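Local structure of agmatine N-acetyltransferase (Drosophila melanogaster, 7CIW) at residues R70-A74 against G132-L137. The protein transfers the acetyl group of acetyl-CoA to the amine agmatine, as a GNAT-fold N-acetyltransferase of the arylalkylamine N-acetyltransferase subfamily. The protein carries 1 engineered substitution. Residues are numbered along the deposited sequence; the frame is centred on the assembly and turned at random.
Sequences RIVAA and GVDPQL. With COA (coenzyme A), chain B.
Asp134 holds CG anti to its backbone N (chi1 -173°). Arg70 does likewise and then bends at chi3 (129°), which sets its NH2 beside OD2 of Asp134. The two side chains cross at about a right angle, and NH2 of Arg70 forms a salt bridge with OD2 of Asp134 at 3.0 Å. The same NH2 donates to a water, which in turn donates to OE1 of Gln136. The other carboxylate oxygen of Asp134, OD1, accepts from the backbone N of Gln136 at 2.9 Å on its anti side. This is an Asx turn, and it ties the carboxylate to the short 3-10 segment 135-137. With an alanine at Asp134, the Arg70 guanidinium would probably lose its charged mate, and the Gln136 N-H this acceptor.

The backbones pair antiparallel. Ala74 and Gly132 form a hydrogen-bonded pair: Ala74 N donates to Gly132 O at 2.9 Å, and Gly132 N donates back to Ala74 O at 3.0 Å. Further on, Asp134 N donates to Val72 O at 2.8 Å, nearly straight at the hydrogen (171°). Val72 CG1 lies against Leu137 CD2 at 4.0 Å. Ala73 CB meets Val133 CG2, which also touches the coenzyme A pantetheine arm. Val133 N donates to O9P of coenzyme A at 2.9 Å, so the end of this strand pairs with its neighbour and holds the cofactor, as is common in GNAT enzymes.

The contact joins adjacent central strands, 70-80 and 125-133. Strand 62-67 pairs with 70-80 beyond. Helix 142-156 packs on Ala73, Val133 and Leu137, while helix 19-30 touches Ala74 and Asp134.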
ATOM      1  N   ARG A  70      18.467   2.553  11.338  1.00 22.46           N
ATOM      2  CA  ARG A  70      17.315   3.421  11.135  1.00 22.48           C
ATOM      3  C   ARG A  70      16.557   2.971   9.892  1.00 19.39           C
ATOM      4  O   ARG A  70      17.167   2.707   8.848  1.00 21.57           O
ATOM      5  CB  ARG A  70      17.770   4.875  10.992  1.00 23.96           C
ATOM      6  CG  ARG A  70      16.701   5.865  10.596  1.00 30.86           C
ATOM      7  CD  ARG A  70      17.206   7.299  10.769  1.00 34.10           C
ATOM      8  NE  ARG A  70      16.998   8.122   9.575  1.00 39.61           N
ATOM      9  CZ  ARG A  70      16.650   9.407   9.606  1.00 34.69           C
ATOM     10  NH1 ARG A  70      16.469  10.018  10.769  1.00 38.70           N
ATOM     11  NH2 ARG A  70      16.480  10.081   8.473  1.00 36.89           N
ATOM     12  N   ILE A  71      15.237   2.885  10.000  1.00 19.56           N
ATOM     13  CA  ILE A  71      14.419   2.552   8.836  1.00 17.66           C
ATOM     14  C   ILE A  71      14.351   3.762   7.916  1.00 20.76           C
ATOM     15  O   ILE A  71      13.994   4.865   8.347  1.00 19.09           O
ATOM     16  CB  ILE A  71      13.014   2.098   9.262  1.00 16.72           C
ATOM     17  CG1 ILE A  71      13.099   0.810  10.077  1.00 14.91           C
ATOM     18  CG2 ILE A  71      12.113   1.924   8.027  1.00 17.25           C
ATOM     19  CD1 ILE A  71      11.812   0.481  10.826  1.00 18.61           C
ATOM     20  N   VAL A  72      14.705   3.559   6.647  1.00 16.81           N
ATOM     21  CA  VAL A  72      14.653   4.616   5.645  1.00 17.32           C
ATOM     22  C   VAL A  72      13.653   4.316   4.539  1.00 15.33           C
ATOM     23  O   VAL A  72      13.411   5.186   3.687  1.00 15.57           O
ATOM     24  CB  VAL A  72      16.053   4.896   5.047  1.00 17.62           C
ATOM     25  CG1 VAL A  72      16.955   5.486   6.120  1.00 19.79           C
ATOM     26  CG2 VAL A  72      16.680   3.626   4.485  1.00 17.20           C
ATOM     27  N   ALA A  73      13.053   3.131   4.530  1.00 14.81           N
ATOM     28  CA  ALA A  73      12.018   2.799   3.563  1.00 13.61           C
ATOM     29  C   ALA A  73      11.266   1.583   4.089  1.00 13.58           C
ATOM     30  O   ALA A  73      11.809   0.796   4.865  1.00 15.12           O
ATOM     31  CB  ALA A  73      12.606   2.521   2.173  1.00 16.34           C
ATOM     32  N   ALA A  74      10.019   1.431   3.662  1.00 12.34           N
ATOM     33  CA  ALA A  74       9.226   0.312   4.148  1.00 11.32           C
ATOM     34  C   ALA A  74       8.158  -0.060   3.136  1.00 12.07           C
ATOM     35  O   ALA A  74       7.645   0.795   2.411  1.00 12.90           O
ATOM     36  CB  ALA A  74       8.550   0.637   5.491  1.00 17.29           C
ATOM     37  N   GLY A 132       6.696   3.436   1.317  1.00 13.09           N
ATOM     38  CA  GLY A 132       7.212   4.769   1.602  1.00 11.74           C
ATOM     39  C   GLY A 132       8.721   4.760   1.694  1.00 13.86           C
ATOM     40  O   GLY A 132       9.328   3.767   2.104  1.00 14.21           O
ATOM     41  N   VAL A 133       9.332   5.877   1.287  1.00 14.45           N
ATOM     42  CA  VAL A 133      10.778   6.074   1.314  1.00 13.74           C
ATOM     43  C   VAL A 133      11.056   7.424   1.967  1.00 15.59           C
ATOM     44  O   VAL A 133      10.378   8.408   1.657  1.00 16.38           O
ATOM     45  CB  VAL A 133      11.392   6.024  -0.101  1.00 14.72           C
ATOM     46  CG1 VAL A 133      12.880   6.334  -0.048  1.00 16.08           C
ATOM     47  CG2 VAL A 133      11.191   4.648  -0.730  1.00 14.84           C
ATOM     48  N   ASP A 134      12.026   7.455   2.884  1.00 14.37           N
ATOM     49  CA  ASP A 134      12.508   8.698   3.478  1.00 15.69           C
ATOM     50  C   ASP A 134      12.851   9.692   2.372  1.00 20.63           C
ATOM     51  O   ASP A 134      13.562   9.333   1.424  1.00 18.31           O
ATOM     52  CB  ASP A 134      13.741   8.390   4.339  1.00 17.98           C
ATOM     53  CG  ASP A 134      14.242   9.583   5.158  1.00 24.33           C
ATOM     54  OD1 ASP A 134      14.367  10.707   4.637  1.00 23.11           O
ATOM     55  OD2 ASP A 134      14.571   9.363   6.338  1.00 27.51           O
ATOM     56  N   PRO A 135      12.365  10.931   2.449  1.00 20.14           N
ATOM     57  CA  PRO A 135      12.660  11.914   1.393  1.00 22.77           C
ATOM     58  C   PRO A 135      14.139  12.055   1.093  1.00 23.04           C
ATOM     59  O   PRO A 135      14.511  12.288  -0.062  1.00 24.49           O
ATOM     60  CB  PRO A 135      12.070  13.210   1.964  1.00 24.41           C
ATOM     61  CG  PRO A 135      10.985  12.746   2.876  1.00 26.86           C
ATOM     62  CD  PRO A 135      11.503  11.490   3.500  1.00 21.92           C
ATOM     63  N   GLN A 136      15.004  11.880   2.095  1.00 19.47           N
ATOM     64  CA  GLN A 136      16.438  11.992   1.867  1.00 22.02           C
ATOM     65  C   GLN A 136      17.000  10.840   1.049  1.00 22.73           C
ATOM     66  O   GLN A 136      18.129  10.939   0.558  1.00 25.31           O
ATOM     67  CB  GLN A 136      17.166  12.070   3.206  1.00 21.26           C
ATOM     68  CG  GLN A 136      17.033  13.411   3.884  1.00 24.13           C
ATOM     69  CD  GLN A 136      17.975  13.563   5.055  1.00 28.12           C
ATOM     70  OE1 GLN A 136      18.055  12.686   5.922  1.00 27.94           O
ATOM     71  NE2 GLN A 136      18.695  14.679   5.093  1.00 25.56           N
ATOM     72  N   LEU A 137      16.257   9.746   0.900  1.00 19.56           N
ATOM     73  CA  LEU A 137      16.714   8.598   0.126  1.00 23.62           C
ATOM     74  C   LEU A 137      15.888   8.383  -1.136  1.00 21.15           C
ATOM     75  O   LEU A 137      16.024   7.340  -1.780  1.00 22.60           O
ATOM     76  CB  LEU A 137      16.687   7.334   0.989  1.00 23.10           C
ATOM     77  CG  LEU A 137      17.791   7.017   2.011  1.00 26.06           C
ATOM     78  CD1 LEU A 137      19.145   6.894   1.328  1.00 29.20           C
ATOM     79  CD2 LEU A 137      17.844   8.040   3.135  1.00 23.79           C
TER
HETATM   80  N1A COA B 301       7.925  13.788  -4.623  1.00 25.29           N
HETATM   81  C2A COA B 301       8.650  14.352  -5.628  1.00 23.60           C
HETATM   82  N3A COA B 301       9.463  13.576  -6.421  1.00 25.01           N
HETATM   83  C4A COA B 301       9.552  12.253  -6.211  1.00 21.94           C
HETATM   84  C5A COA B 301       8.840  11.703  -5.216  1.00 23.63           C
HETATM   85  C6A COA B 301       8.021  12.485  -4.427  1.00 25.19           C
HETATM   86  N6A COA B 301       7.070  12.340  -3.250  1.00 22.72           N
HETATM   87  N7A COA B 301       9.077  10.367  -5.182  1.00 20.88           N
HETATM   88  C8A COA B 301       9.947  10.077  -6.159  1.00 21.59           C
HETATM   89  N9A COA B 301      10.227  11.227  -6.789  1.00 21.46           N
HETATM   90  C1B COA B 301      11.049  11.568  -7.795  1.00 20.79           C
HETATM   91  C2B COA B 301      12.480  11.185  -7.345  1.00 21.80           C
HETATM   92  O2B COA B 301      13.099  12.231  -6.498  1.00 23.79           O
HETATM   93  C3B COA B 301      13.153  10.913  -8.481  1.00 21.57           C
HETATM   94  O3B COA B 301      13.510  12.079  -9.271  1.00 22.77           O
HETATM   95  P3B COA B 301      14.973  12.863  -9.151  1.00 22.31           P
HETATM   96  O7A COA B 301      16.065  11.883  -8.768  1.00 23.51           O
HETATM   97  O8A COA B 301      15.271  13.598 -10.461  1.00 19.95           O
HETATM   98  O9A COA B 301      14.784  13.886  -8.040  1.00 25.52           O
HETATM   99  C4B COA B 301      12.037  10.180  -9.422  1.00 20.36           C
HETATM  100  O4B COA B 301      10.849  10.618  -9.026  1.00 23.36           O
HETATM  101  C5B COA B 301      12.145   8.676  -9.359  1.00 21.70           C
HETATM  102  O5B COA B 301      12.338   8.314  -7.998  1.00 22.22           O
HETATM  103  P1A COA B 301      11.997   6.762  -7.464  1.00 22.80           P
HETATM  104  O1A COA B 301      11.149   5.955  -8.452  1.00 23.12           O
HETATM  105  O2A COA B 301      13.298   6.069  -7.090  1.00 27.60           O
HETATM  106  O3A COA B 301      11.069   7.006  -6.135  1.00 20.27           O
HETATM  107  P2A COA B 301      11.268   6.334  -4.649  1.00 19.51           P
HETATM  108  O4A COA B 301      12.511   6.867  -4.001  1.00 19.04           O
HETATM  109  O5A COA B 301      11.241   4.827  -4.766  1.00 19.11           O
HETATM  110  O6A COA B 301       9.938   6.925  -3.882  1.00 18.44           O
HETATM  111  CBP COA B 301       7.731   6.680  -3.226  1.00 16.63           C
HETATM  112  CCP COA B 301       8.683   6.618  -4.392  1.00 17.85           C
HETATM  113  CDP COA B 301       8.047   5.461  -2.294  1.00 16.59           C
HETATM  114  CEP COA B 301       6.281   6.592  -3.724  1.00 17.22           C
HETATM  115  CAP COA B 301       7.929   8.021  -2.523  1.00 17.57           C
HETATM  116  OAP COA B 301       7.490   9.046  -3.381  1.00 19.46           O
HETATM  117  C9P COA B 301       7.155   8.157  -1.197  1.00 17.36           C
HETATM  118  O9P COA B 301       7.516   7.642  -0.184  1.00 15.30           O
HETATM  119  N8P COA B 301       5.963   8.980  -1.190  1.00 17.44           N
HETATM  120  C7P COA B 301       5.192   9.221   0.044  1.00 16.89           C
HETATM  121  C6P COA B 301       4.245   8.022   0.481  1.00 14.99           C
HETATM  122  C5P COA B 301       3.464   7.623  -0.746  1.00 16.66           C
HETATM  123  O5P COA B 301       2.810   8.412  -1.375  1.00 16.22           O
HETATM  124  N4P COA B 301       3.554   6.182  -1.122  1.00 15.21           N
HETATM  125  C3P COA B 301       2.920   5.602  -2.295  1.00 18.72           C
HETATM  126  C2P COA B 301       1.393   5.597  -2.217  1.00 19.13           C
HETATM  127  S1P COA B 301       0.977   4.610  -3.687  1.00 17.41           S
HETATM  128  O   HOH W   1      16.984  12.762   8.381  1.00 26.92           O